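Local coordinates for protein extracellular ligand-binding receptor (Sphaerobacter thermophilus, PDB 4ZPJ) that probably captures a small solute outside the cell membrane and delivers it to an ABC transporter, as a zinc-binding member of the leucine-binding protein family, at residues Pro54-Val59 against Arg120-Ala125; Val59-Ser64 against Gly126-Asn131; Thr307-Tyr312 against Ile332-Val337; Ala349-Ala354 against Lys370-Thr375. One frame throughout, in Å; residues are numbered along the deposited sequence.

Interaction 1. Residues Pro54-Val59 against Arg120-Ala125; sequences PIRIGV and RVHLIA
Residues 55-59 and 123-125, parts of strands 55-61 and 123-126, run parallel, their N-to-C directions 33° apart, as neighbours in the mixed sheet of one lobe of a periplasmic binding protein fold. Gly58 forms the centre of the ladder: its N donates to Leu123 O at 2.8 Å, nearly along the C=O axis, and its O accepts from Ala125 N at 2.9 Å. A side chain on Gly58 would press against Val121 CG2 and Ile124 CG1, consistent with the close approach of the strands. On the face carrying Ile57 and Leu123, the two side chains lie side by side and point the same way, with Ile57 CG2 3.7 Å from Leu123 CD2.

Nearer the start of both segments, the pairing passes to Arg56. Its O receives a straight bond from His122 N (2.8 Å, 170°), while its N makes only a weak bond to His122 ND1. Bent at chi3, the Arg56 chain brings NE and NH2 side-on to Arg120 O, at 3.1 Å and 3.2 Å; the acceptor lies in the guanidinium plane. His122 CE1 sits over one face of that group, the ring tilted 53° to it. An alanine in place of Arg56 would take away both donors to Arg120 O and the flat group beside His122, and would probably loosen the hold on residues 120-122. Glu95, a zinc ligand in a structure of this protein, touches the Arg56 side chain. With a cationic guanidinium so close, His122 would be expected to favour its neutral form.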
loop_
_atom_site.group_PDB
_atom_site.type_symbol
_atom_site.label_atom_id
_atom_site.label_comp_id
_atom_site.label_asym_id
_atom_site.label_seq_id
_atom_site.Cartn_x
_atom_site.Cartn_y
_atom_site.Cartn_z
ATOM N N PRO A 54 -4.410 -19.227 24.684
ATOM C CA PRO A 54 -3.890 -18.716 23.410
ATOM C C PRO A 54 -4.522 -17.404 22.966
ATOM O O PRO A 54 -5.673 -17.105 23.276
ATOM C CB PRO A 54 -4.157 -19.849 22.415
ATOM C CG PRO A 54 -4.316 -21.076 23.281
ATOM C CD PRO A 54 -5.039 -20.550 24.500
ATOM N N ILE A 55 -3.721 -16.618 22.258
ATOM C CA ILE A 55 -4.159 -15.365 21.714
ATOM C C ILE A 55 -4.574 -15.681 20.303
ATOM O O ILE A 55 -3.748 -16.041 19.501
ATOM C CB ILE A 55 -3.012 -14.369 21.751
ATOM C CG1 ILE A 55 -2.697 -13.994 23.201
ATOM C CG2 ILE A 55 -3.352 -13.094 20.986
ATOM C CD1 ILE A 55 -1.480 -13.094 23.345
ATOM N N ARG A 56 -5.853 -15.562 20.000
ATOM C CA ARG A 56 -6.350 -15.916 18.686
ATOM C C ARG A 56 -6.538 -14.725 17.760
ATOM O O ARG A 56 -7.312 -13.821 18.012
ATOM C CB ARG A 56 -7.652 -16.687 18.820
ATOM C CG ARG A 56 -7.501 -18.137 19.271
ATOM C CD ARG A 56 -8.870 -18.821 19.417
ATOM N NE ARG A 56 -9.787 -18.007 20.237
ATOM C CZ ARG A 56 -9.867 -18.025 21.570
ATOM N NH1 ARG A 56 -9.110 -18.866 22.272
ATOM N NH2 ARG A 56 -10.718 -17.192 22.205
ATOM N N ILE A 57 -5.848 -14.770 16.642
ATOM C CA ILE A 57 -5.843 -13.729 15.698
ATOM C C ILE A 57 -6.300 -14.186 14.320
ATOM O O ILE A 57 -5.696 -15.066 13.708
ATOM C CB ILE A 57 -4.432 -13.206 15.546
ATOM C CG1 ILE A 57 -3.968 -12.649 16.890
ATOM C CG2 ILE A 57 -4.434 -12.128 14.487
ATOM C CD1 ILE A 57 -2.497 -12.314 16.895
ATOM N N GLY A 58 -7.351 -13.567 13.824
ATOM C CA GLY A 58 -7.886 -13.941 12.519
ATOM C C GLY A 58 -7.150 -13.211 11.441
ATOM O O GLY A 58 -6.750 -12.072 11.633
ATOM N N VAL A 59 -6.932 -13.863 10.321
ATOM C CA VAL A 59 -6.362 -13.201 9.173
ATOM C C VAL A 59 -7.253 -13.487 7.999
ATOM O O VAL A 59 -7.486 -14.678 7.633
ATOM C CB VAL A 59 -4.958 -13.740 8.889
ATOM C CG1 VAL A 59 -4.363 -13.097 7.624
ATOM C CG2 VAL A 59 -4.084 -13.519 10.113
ATOM N N ARG A 120 -13.797 -17.341 17.313
ATOM C CA ARG A 120 -13.732 -16.464 18.473
ATOM C C ARG A 120 -12.381 -15.750 18.548
ATOM O O ARG A 120 -11.713 -15.739 19.536
ATOM C CB ARG A 120 -14.072 -17.244 19.747
ATOM C CG ARG A 120 -15.499 -17.853 19.760
ATOM C CD ARG A 120 -16.571 -16.749 19.819
ATOM N NE ARG A 120 -17.952 -17.245 19.773
ATOM C CZ ARG A 120 -19.043 -16.509 20.050
ATOM N NH1 ARG A 120 -18.938 -15.226 20.398
ATOM N NH2 ARG A 120 -20.249 -17.068 19.974
ATOM N N VAL A 121 -11.991 -15.119 17.462
ATOM C CA VAL A 121 -10.724 -14.432 17.456
ATOM C C VAL A 121 -10.826 -13.102 18.181
ATOM O O VAL A 121 -11.871 -12.512 18.270
ATOM C CB VAL A 121 -10.184 -14.246 16.025
ATOM C CG1 VAL A 121 -10.064 -15.593 15.345
ATOM C CG2 VAL A 121 -11.041 -13.310 15.185
ATOM N N HIS A 122 -9.705 -12.625 18.689
ATOM C CA HIS A 122 -9.674 -11.404 19.472
ATOM C C HIS A 122 -9.306 -10.179 18.634
ATOM O O HIS A 122 -9.424 -9.059 19.097
ATOM C CB HIS A 122 -8.656 -11.596 20.598
ATOM C CG HIS A 122 -8.971 -12.756 21.497
ATOM N ND1 HIS A 122 -8.032 -13.707 21.840
ATOM C CD2 HIS A 122 -10.126 -13.137 22.096
ATOM C CE1 HIS A 122 -8.582 -14.606 22.635
ATOM N NE2 HIS A 122 -9.852 -14.282 22.806
ATOM N N LEU A 123 -8.861 -10.421 17.401
ATOM C CA LEU A 123 -8.349 -9.412 16.514
ATOM C C LEU A 123 -8.362 -9.952 15.074
ATOM O O LEU A 123 -8.091 -11.126 14.864
ATOM C CB LEU A 123 -6.911 -9.053 16.957
ATOM C CG LEU A 123 -6.255 -7.979 16.088
ATOM C CD1 LEU A 123 -5.309 -7.065 16.856
ATOM C CD2 LEU A 123 -5.518 -8.628 14.931
ATOM N N ILE A 124 -8.613 -9.097 14.087
ATOM C CA ILE A 124 -8.536 -9.485 12.677
ATOM C C ILE A 124 -7.566 -8.604 11.938
ATOM O O ILE A 124 -7.594 -7.393 12.104
ATOM C CB ILE A 124 -9.921 -9.448 12.019
ATOM C CG1 ILE A 124 -10.677 -10.766 12.320
ATOM C CG2 ILE A 124 -9.861 -9.331 10.500
ATOM C CD1 ILE A 124 -12.104 -10.716 11.868
ATOM N N ALA A 125 -6.708 -9.208 11.116
ATOM C CA ALA A 125 -5.757 -8.474 10.276
ATOM C C ALA A 125 -6.016 -8.856 8.838
ATOM O O ALA A 125 -6.480 -9.963 8.560
ATOM C CB ALA A 125 -4.312 -8.809 10.651
#

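Interaction 2. Residues Val59-Ser64 against Gly126-Asn131; sequences VLLTLS and GITLSN
Thr128 points its CB toward segment 59-64, where Thr62 follows the end of strand 55-61. CB itself lies 3.5 Å from Thr62 OG1 and almost as near Thr62 CB, the two threonines crossing at about a right angle. From there OG1 turns beside its own backbone N (chi1 -56°) and accepts from Thr62 N at 2.8 Å in a nearly straight bond of 170°. The same oxygen meets Leu61 CD2 at 3.5 Å, so one hydroxyl is shared between a polar and an apolar neighbour. The other branch, CG2, leans on Thr62 CB at 3.8 Å. Thr128 OG1 thus replaces a backbone carbonyl as acceptor just where the parallel ladder ends.

The last backbone rung is Ile127 N to Leu60 O, 2.8 Å long and 178° at the hydrogen. Gly126 turns there with positive phi, and a CB on it would collide with Leu60 O. Thr62 OG1 is held instead by Ser101 OG, beyond strand 92-100. The contact lies at the C-terminal ends of strands 55-61 and 123-126, where Leu129 occupies the N-cap position of helix 130-142, Leu61 packs on helix 68-84 and Leu60 on helix 105-117.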
loop_
_atom_site.group_PDB
_atom_site.type_symbol
_atom_site.label_atom_id
_atom_site.label_comp_id
_atom_site.label_asym_id
_atom_site.label_seq_id
_atom_site.Cartn_x
_atom_site.Cartn_y
_atom_site.Cartn_z
ATOM N N VAL A 59 -6.932 -13.863 10.321
ATOM C CA VAL A 59 -6.362 -13.201 9.173
ATOM C C VAL A 59 -7.253 -13.487 7.999
ATOM O O VAL A 59 -7.486 -14.678 7.633
ATOM C CB VAL A 59 -4.958 -13.740 8.889
ATOM C CG1 VAL A 59 -4.363 -13.097 7.624
ATOM C CG2 VAL A 59 -4.084 -13.519 10.113
ATOM N N LEU A 60 -7.795 -12.425 7.428
ATOM C CA LEU A 60 -8.696 -12.565 6.261
ATOM C C LEU A 60 -7.938 -11.972 5.089
ATOM O O LEU A 60 -7.601 -10.771 5.097
ATOM C CB LEU A 60 -9.978 -11.758 6.466
ATOM C CG LEU A 60 -10.980 -11.842 5.296
ATOM C CD1 LEU A 60 -11.712 -13.174 5.342
ATOM C CD2 LEU A 60 -12.021 -10.731 5.348
ATOM N N LEU A 61 -7.636 -12.781 4.082
ATOM C CA LEU A 61 -6.854 -12.270 2.953
ATOM C C LEU A 61 -7.389 -12.861 1.672
ATOM O O LEU A 61 -8.075 -13.897 1.704
ATOM C CB LEU A 61 -5.350 -12.579 3.160
ATOM C CG LEU A 61 -4.594 -11.643 4.143
ATOM C CD1 LEU A 61 -3.167 -12.126 4.403
ATOM C CD2 LEU A 61 -4.546 -10.210 3.666
ATOM N N THR A 62 -7.067 -12.219 0.548
ATOM C CA THR A 62 -7.330 -12.807 -0.755
ATOM C C THR A 62 -6.106 -13.556 -1.125
ATOM O O THR A 62 -5.058 -12.931 -1.383
ATOM C CB THR A 62 -7.635 -11.775 -1.853
ATOM O OG1 THR A 62 -8.889 -11.184 -1.585
ATOM C CG2 THR A 62 -7.705 -12.437 -3.190
ATOM N N LEU A 63 -6.210 -14.899 -1.132
ATOM C CA LEU A 63 -5.027 -15.714 -1.290
ATOM C C LEU A 63 -5.048 -16.658 -2.479
ATOM O O LEU A 63 -4.086 -17.390 -2.658
ATOM C CB LEU A 63 -4.762 -16.529 -0.029
ATOM C CG LEU A 63 -4.438 -15.744 1.258
ATOM C CD1 LEU A 63 -4.608 -16.678 2.471
ATOM C CD2 LEU A 63 -3.043 -15.183 1.155
ATOM N N SER A 64 -6.134 -16.647 -3.246
ATOM C CA SER A 64 -6.258 -17.316 -4.539
ATOM C C SER A 64 -6.974 -16.374 -5.524
ATOM O O SER A 64 -7.378 -15.293 -5.159
ATOM C CB SER A 64 -7.083 -18.593 -4.393
ATOM O OG SER A 64 -8.328 -18.284 -3.796
ATOM N N GLY A 126 -5.723 -7.942 7.929
ATOM C CA GLY A 126 -5.768 -8.267 6.520
ATOM C C GLY A 126 -6.683 -7.353 5.727
ATOM O O GLY A 126 -6.556 -6.087 5.812
ATOM N N ILE A 127 -7.551 -8.005 4.930
ATOM C CA ILE A 127 -8.486 -7.402 4.005
ATOM C C ILE A 127 -7.830 -6.844 2.753
ATOM O O ILE A 127 -7.259 -5.708 2.723
ATOM C CB ILE A 127 -9.347 -6.338 4.643
ATOM C CG1 ILE A 127 -9.915 -6.859 5.979
ATOM C CG2 ILE A 127 -10.417 -5.946 3.627
ATOM C CD1 ILE A 127 -10.892 -5.903 6.632
ATOM N N THR A 128 -7.894 -7.651 1.707
ATOM C CA THR A 128 -7.143 -7.367 0.524
ATOM C C THR A 128 -7.859 -6.358 -0.369
ATOM O O THR A 128 -7.251 -5.409 -0.756
ATOM C CB THR A 128 -6.828 -8.679 -0.233
ATOM O OG1 THR A 128 -6.141 -9.542 0.668
ATOM C CG2 THR A 128 -5.947 -8.435 -1.484
ATOM N N LEU A 129 -9.132 -6.566 -0.689
ATOM C CA LEU A 129 -9.818 -5.711 -1.693
ATOM C C LEU A 129 -10.759 -4.692 -1.055
ATOM O O LEU A 129 -11.418 -4.983 -0.032
ATOM C CB LEU A 129 -10.597 -6.560 -2.687
ATOM C CG LEU A 129 -9.730 -7.546 -3.502
ATOM C CD1 LEU A 129 -10.583 -8.348 -4.467
ATOM C CD2 LEU A 129 -8.587 -6.850 -4.246
ATOM N N SER A 130 -10.826 -3.510 -1.667
ATOM C CA SER A 130 -11.699 -2.454 -1.194
ATOM C C SER A 130 -13.134 -2.879 -1.207
ATOM O O SER A 130 -13.862 -2.577 -0.264
ATOM C CB SER A 130 -11.558 -1.176 -2.047
ATOM O OG SER A 130 -10.263 -0.611 -1.900
ATOM N N ASN A 131 -13.569 -3.582 -2.254
ATOM C CA ASN A 131 -14.947 -4.115 -2.216
ATOM C C ASN A 131 -15.157 -5.118 -1.065
ATOM O O ASN A 131 -16.221 -5.152 -0.493
ATOM C CB ASN A 131 -15.447 -4.658 -3.582
ATOM C CG ASN A 131 -14.581 -5.789 -4.147
ATOM O OD1 ASN A 131 -13.675 -6.312 -3.494
ATOM N ND2 ASN A 131 -14.874 -6.174 -5.389
#

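Interaction 3. Residues Thr307-Tyr312 against Ile332-Val337; sequences TLYTAY and ILPGLV
Two connecting segments of the periplasmic binding protein fold meet here: the turn that follows strand 304-307, with an ST turn at Thr310, and the lead-in to helix 336-354, whose N-cap position is Gly335. Leu336 crosses Leu308 at about a right angle, its CD2 lying 3.6 Å from Leu308 CB, while its CD1 turns to Thr307 OG1, 3.7 Å away. An alanine in place of Leu336 would remove both methyls and would probably loosen the packing between the start of the helix and the end of the strand. Tyr309 offers a ring edge to the other segment: Pro334 O lies near the ring plane, 4.3 Å from Tyr309 CE2. The Tyr309 ring meets that of Tyr339 with nearly parallel planes, and Tyr309 OH hydrogen-bonds to Ser318 OG.

At the far end Leu333 and Tyr312 also cross at about a right angle, Leu333 CD1 coming to the phenol end, 3.2 Å from Tyr312 OH, oblique to the ring. Next to this pair, Ala311 sets its methyl against Leu333 CB and the ring of Pro334. Beside this apolar patch a single water joins the backbones, accepting from Ala311 N at 2.8 Å and donating to Pro334 O at 2.9 Å.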
loop_
_atom_site.group_PDB
_atom_site.type_symbol
_atom_site.label_atom_id
_atom_site.label_comp_id
_atom_site.label_asym_id
_atom_site.label_seq_id
_atom_site.Cartn_x
_atom_site.Cartn_y
_atom_site.Cartn_z
ATOM N N THR A 307 6.598 6.195 -3.133
ATOM C CA THR A 307 6.282 4.854 -2.668
ATOM C C THR A 307 6.333 4.695 -1.151
ATOM O O THR A 307 6.912 5.516 -0.416
ATOM C CB THR A 307 7.200 3.784 -3.302
ATOM O OG1 THR A 307 6.639 2.445 -3.111
ATOM C CG2 THR A 307 8.608 3.862 -2.742
ATOM N N LEU A 308 5.726 3.616 -0.707
ATOM C CA LEU A 308 5.648 3.265 0.698
ATOM C C LEU A 308 6.994 2.662 1.165
ATOM O O LEU A 308 7.387 2.801 2.309
ATOM C CB LEU A 308 4.503 2.277 0.868
ATOM C CG LEU A 308 3.529 2.307 2.032
ATOM C CD1 LEU A 308 2.778 3.603 2.246
ATOM C CD2 LEU A 308 2.554 1.158 1.784
ATOM N N TYR A 309 7.692 1.970 0.275
ATOM C CA TYR A 309 8.845 1.167 0.689
ATOM C C TYR A 309 9.619 0.709 -0.513
ATOM O O TYR A 309 9.026 0.390 -1.535
ATOM C CB TYR A 309 8.457 -0.094 1.517
ATOM C CG TYR A 309 9.712 -0.831 2.017
ATOM C CD1 TYR A 309 10.585 -0.239 2.900
ATOM C CD2 TYR A 309 10.045 -2.061 1.539
ATOM C CE1 TYR A 309 11.767 -0.863 3.287
ATOM C CE2 TYR A 309 11.211 -2.694 1.918
ATOM C CZ TYR A 309 12.074 -2.098 2.772
ATOM O OH TYR A 309 13.250 -2.772 3.154
ATOM N N THR A 310 10.943 0.655 -0.362
ATOM C CA THR A 310 11.821 -0.045 -1.283
ATOM C C THR A 310 12.873 -0.716 -0.425
ATOM O O THR A 310 13.335 -0.116 0.533
ATOM C CB THR A 310 12.542 0.942 -2.233
ATOM O OG1 THR A 310 13.578 0.288 -2.938
ATOM C CG2 THR A 310 13.150 2.194 -1.447
ATOM N N ALA A 311 13.251 -1.949 -0.817
ATOM C CA ALA A 311 14.315 -2.718 -0.251
ATOM C C ALA A 311 15.712 -2.052 -0.291
ATOM O O ALA A 311 16.650 -2.443 0.470
ATOM C CB ALA A 311 14.319 -4.076 -0.912
ATOM N N TYR A 312 15.862 -1.019 -1.114
ATOM C CA TYR A 312 17.139 -0.271 -1.167
ATOM C C TYR A 312 17.188 0.922 -0.229
ATOM O O TYR A 312 18.076 1.764 -0.364
ATOM C CB TYR A 312 17.482 0.143 -2.612
ATOM C CG TYR A 312 17.700 -1.114 -3.467
ATOM C CD1 TYR A 312 18.971 -1.755 -3.556
ATOM C CD2 TYR A 312 16.620 -1.752 -4.029
ATOM C CE1 TYR A 312 19.117 -2.945 -4.272
ATOM C CE2 TYR A 312 16.757 -2.930 -4.751
ATOM C CZ TYR A 312 17.999 -3.532 -4.858
ATOM O OH TYR A 312 18.045 -4.698 -5.566
ATOM N N ILE A 332 14.939 -13.541 -2.297
ATOM C CA ILE A 332 13.965 -12.672 -2.912
ATOM C C ILE A 332 13.747 -11.414 -2.037
ATOM O O ILE A 332 13.679 -11.476 -0.804
ATOM C CB ILE A 332 12.647 -13.396 -3.214
ATOM C CG1 ILE A 332 12.894 -14.549 -4.217
ATOM C CG2 ILE A 332 11.635 -12.436 -3.822
ATOM C CD1 ILE A 332 11.770 -15.559 -4.241
ATOM N N LEU A 333 13.672 -10.269 -2.686
ATOM C CA LEU A 333 13.589 -8.990 -1.975
ATOM C C LEU A 333 12.116 -8.721 -1.662
ATOM O O LEU A 333 11.261 -9.023 -2.464
ATOM C CB LEU A 333 14.208 -7.848 -2.834
ATOM C CG LEU A 333 15.732 -7.804 -3.032
ATOM C CD1 LEU A 333 16.221 -6.576 -3.769
ATOM C CD2 LEU A 333 16.479 -7.845 -1.735
ATOM N N PRO A 334 11.823 -8.147 -0.489
ATOM C CA PRO A 334 10.464 -7.749 -0.184
ATOM C C PRO A 334 10.038 -6.519 -0.942
ATOM O O PRO A 334 10.856 -5.628 -1.186
ATOM C CB PRO A 334 10.528 -7.419 1.305
ATOM C CG PRO A 334 11.897 -6.909 1.489
ATOM C CD PRO A 334 12.763 -7.722 0.561
ATOM N N GLY A 335 8.768 -6.486 -1.309
ATOM C CA GLY A 335 8.173 -5.329 -1.894
ATOM C C GLY A 335 7.109 -4.707 -1.031
ATOM O O GLY A 335 7.133 -4.820 0.197
ATOM N N LEU A 336 6.147 -4.074 -1.703
ATOM C CA LEU A 336 5.195 -3.196 -1.061
ATOM C C LEU A 336 4.233 -3.922 -0.145
ATOM O O LEU A 336 3.969 -3.486 0.992
ATOM C CB LEU A 336 4.366 -2.519 -2.165
ATOM C CG LEU A 336 4.604 -1.029 -2.245
ATOM C CD1 LEU A 336 4.465 -0.499 -3.661
ATOM C CD2 LEU A 336 3.572 -0.422 -1.298
ATOM N N VAL A 337 3.639 -4.974 -0.704
ATOM C CA VAL A 337 2.726 -5.804 0.020
ATOM C C VAL A 337 3.384 -6.586 1.176
ATOM O O VAL A 337 2.739 -6.852 2.171
ATOM C CB VAL A 337 1.944 -6.757 -0.925
ATOM C CG1 VAL A 337 1.082 -5.927 -1.871
ATOM C CG2 VAL A 337 2.903 -7.663 -1.726
HETATM O O HOH W 1 11.447 -3.193 -2.564
#

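Interaction 4. Residues Ala349-Ala354 against Lys370-Thr375; sequences AEALTA and KAVEFT
Val372 forms the close-packed part of this small contact, pressing both methyls toward residues 349-354 of helix 336-354. With CG1 anti to the backbone N (chi1 164°), CG2 stands beside the N, anti to the carbonyl carbon, and settles between two successive residues of the helix, 4.0 Å from Glu350 CB and 4.1 Å from Ala351 CB. CG1 meets the same Glu350 CB at 4.1 Å, so the valine fork bears on the root of the glutamate chain. The contact joins the last turns of helix 336-354 to the link between helix 362-371 and strand 373-376 of the antiparallel sheet, within the periplasmic binding protein fold. Further along that strand the packing thins. Glu350 bends at chi2 (-89°), and its CG comes obliquely to the Phe374 ring, 4.2 Å from CD2. Glu350 OE2 makes a salt bridge to Arg346, one turn earlier in the helix. Arg346 also makes a cation-pi contact with Phe374, so the ring and the carboxylate share one cation, which would be expected to steady the glutamate's negative charge. On the solvent side, exposed Glu373 directs its CB away from the helix, and Glu350 OE1 comes no nearer than 4.3 Å to Glu373 O.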
loop_
_atom_site.group_PDB
_atom_site.type_symbol
_atom_site.label_atom_id
_atom_site.label_comp_id
_atom_site.label_asym_id
_atom_site.label_seq_id
_atom_site.Cartn_x
_atom_site.Cartn_y
_atom_site.Cartn_z
ATOM N N ALA A 349 2.253 -6.866 17.412
ATOM C CA ALA A 349 3.272 -7.264 18.385
ATOM C C ALA A 349 3.543 -6.186 19.425
ATOM O O ALA A 349 3.704 -6.501 20.588
ATOM C CB ALA A 349 4.563 -7.666 17.682
ATOM N N GLU A 350 3.578 -4.927 19.009
ATOM C CA GLU A 350 3.822 -3.837 19.932
ATOM C C GLU A 350 2.615 -3.646 20.828
ATOM O O GLU A 350 2.763 -3.389 22.027
ATOM C CB GLU A 350 4.101 -2.538 19.181
ATOM C CG GLU A 350 5.335 -2.631 18.325
ATOM C CD GLU A 350 6.627 -2.239 19.044
ATOM O OE1 GLU A 350 6.615 -1.319 19.880
ATOM O OE2 GLU A 350 7.673 -2.835 18.747
ATOM N N ALA A 351 1.410 -3.780 20.260
ATOM C CA ALA A 351 0.223 -3.572 21.087
ATOM C C ALA A 351 0.108 -4.698 22.115
ATOM O O ALA A 351 -0.145 -4.445 23.295
ATOM C CB ALA A 351 -1.038 -3.474 20.268
ATOM N N LEU A 352 0.318 -5.933 21.669
ATOM C CA LEU A 352 0.190 -7.067 22.551
ATOM C C LEU A 352 1.236 -7.085 23.658
ATOM O O LEU A 352 0.961 -7.518 24.774
ATOM C CB LEU A 352 0.270 -8.332 21.761
ATOM C CG LEU A 352 -0.961 -8.667 20.880
ATOM C CD1 LEU A 352 -0.839 -10.079 20.398
ATOM C CD2 LEU A 352 -2.264 -8.558 21.604
ATOM N N THR A 353 2.430 -6.616 23.344
ATOM C CA THR A 353 3.482 -6.508 24.323
ATOM C C THR A 353 3.067 -5.518 25.388
ATOM O O THR A 353 3.167 -5.832 26.574
ATOM C CB THR A 353 4.797 -6.053 23.673
ATOM O OG1 THR A 353 5.201 -7.028 22.715
ATOM C CG2 THR A 353 5.898 -5.866 24.703
ATOM N N ALA A 354 2.583 -4.345 24.973
ATOM C CA ALA A 354 2.232 -3.270 25.911
ATOM C C ALA A 354 1.139 -3.657 26.896
ATOM O O ALA A 354 1.167 -3.244 28.030
ATOM C CB ALA A 354 1.794 -2.044 25.131
ATOM N N LYS A 370 -3.802 2.405 19.360
ATOM C CA LYS A 370 -3.731 3.835 19.055
ATOM C C LYS A 370 -2.343 4.458 19.332
ATOM O O LYS A 370 -1.916 5.407 18.629
ATOM C CB LYS A 370 -4.774 4.662 19.830
ATOM C CG LYS A 370 -6.178 4.543 19.311
ATOM C CD LYS A 370 -7.081 5.716 19.731
ATOM C CE LYS A 370 -6.995 6.783 18.659
ATOM N NZ LYS A 370 -7.460 8.097 19.155
ATOM N N ALA A 371 -1.680 3.958 20.375
ATOM C CA ALA A 371 -0.383 4.493 20.824
ATOM C C ALA A 371 0.829 3.826 20.173
ATOM O O ALA A 371 1.961 4.189 20.438
ATOM C CB ALA A 371 -0.286 4.360 22.359
ATOM N N VAL A 372 0.633 2.874 19.283
ATOM C CA VAL A 372 1.779 2.185 18.734
ATOM C C VAL A 372 2.636 3.158 17.927
ATOM O O VAL A 372 2.109 3.889 17.077
ATOM C CB VAL A 372 1.358 0.987 17.865
ATOM C CG1 VAL A 372 2.500 0.516 16.992
ATOM C CG2 VAL A 372 0.919 -0.148 18.762
ATOM N N GLU A 373 3.946 3.091 18.149
ATOM C CA GLU A 373 4.915 3.845 17.424
ATOM C C GLU A 373 6.290 3.147 17.351
ATOM O O GLU A 373 6.825 2.733 18.353
ATOM C CB GLU A 373 5.077 5.222 18.108
ATOM C CG GLU A 373 5.384 6.299 17.078
ATOM C CD GLU A 373 5.973 7.573 17.670
ATOM O OE1 GLU A 373 5.304 8.019 18.632
ATOM O OE2 GLU A 373 7.054 8.076 17.171
ATOM N N PHE A 374 6.915 3.100 16.180
ATOM C CA PHE A 374 8.233 2.491 16.092
ATOM C C PHE A 374 8.871 3.001 14.812
ATOM O O PHE A 374 8.188 3.597 13.959
ATOM C CB PHE A 374 8.125 0.942 16.071
ATOM C CG PHE A 374 7.177 0.434 15.019
ATOM C CD1 PHE A 374 7.640 0.107 13.778
ATOM C CD2 PHE A 374 5.830 0.274 15.295
ATOM C CE1 PHE A 374 6.791 -0.370 12.795
ATOM C CE2 PHE A 374 4.947 -0.181 14.322
ATOM C CZ PHE A 374 5.430 -0.508 13.065
ATOM N N THR A 375 10.180 2.785 14.724
ATOM C CA THR A 375 10.955 2.973 13.513
ATOM C C THR A 375 10.869 1.706 12.726
ATOM O O THR A 375 11.419 0.707 13.144
ATOM C CB THR A 375 12.432 3.292 13.814
ATOM O OG1 THR A 375 12.435 4.405 14.654
ATOM C CG2 THR A 375 13.192 3.753 12.511
#

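Strand 55-61, the first of the modelled chain, serves both interaction 1 and interaction 2, which share Val59. Each closes a loop of some sixty residues, and the two cross, since 120-125 and 126-131 follow each other just as 54-59 and 59-64 do. A probable hydrogen bond from Leu60 N to Ala125 O (3.0 Å) joins them into one parallel ladder. Interactions 3 and 4 follow in series, closing loops of 19 and 15 residues. Interaction 3 joins the start of helix 336-354 to the turn after strand 304-307; interaction 4 joins its end to the link between helix 362-371 and strand 373-376. Helix 336-354 also reaches the first sheet, where Ile55 CG2 packs on Leu352 CD1 at 4.0 Å.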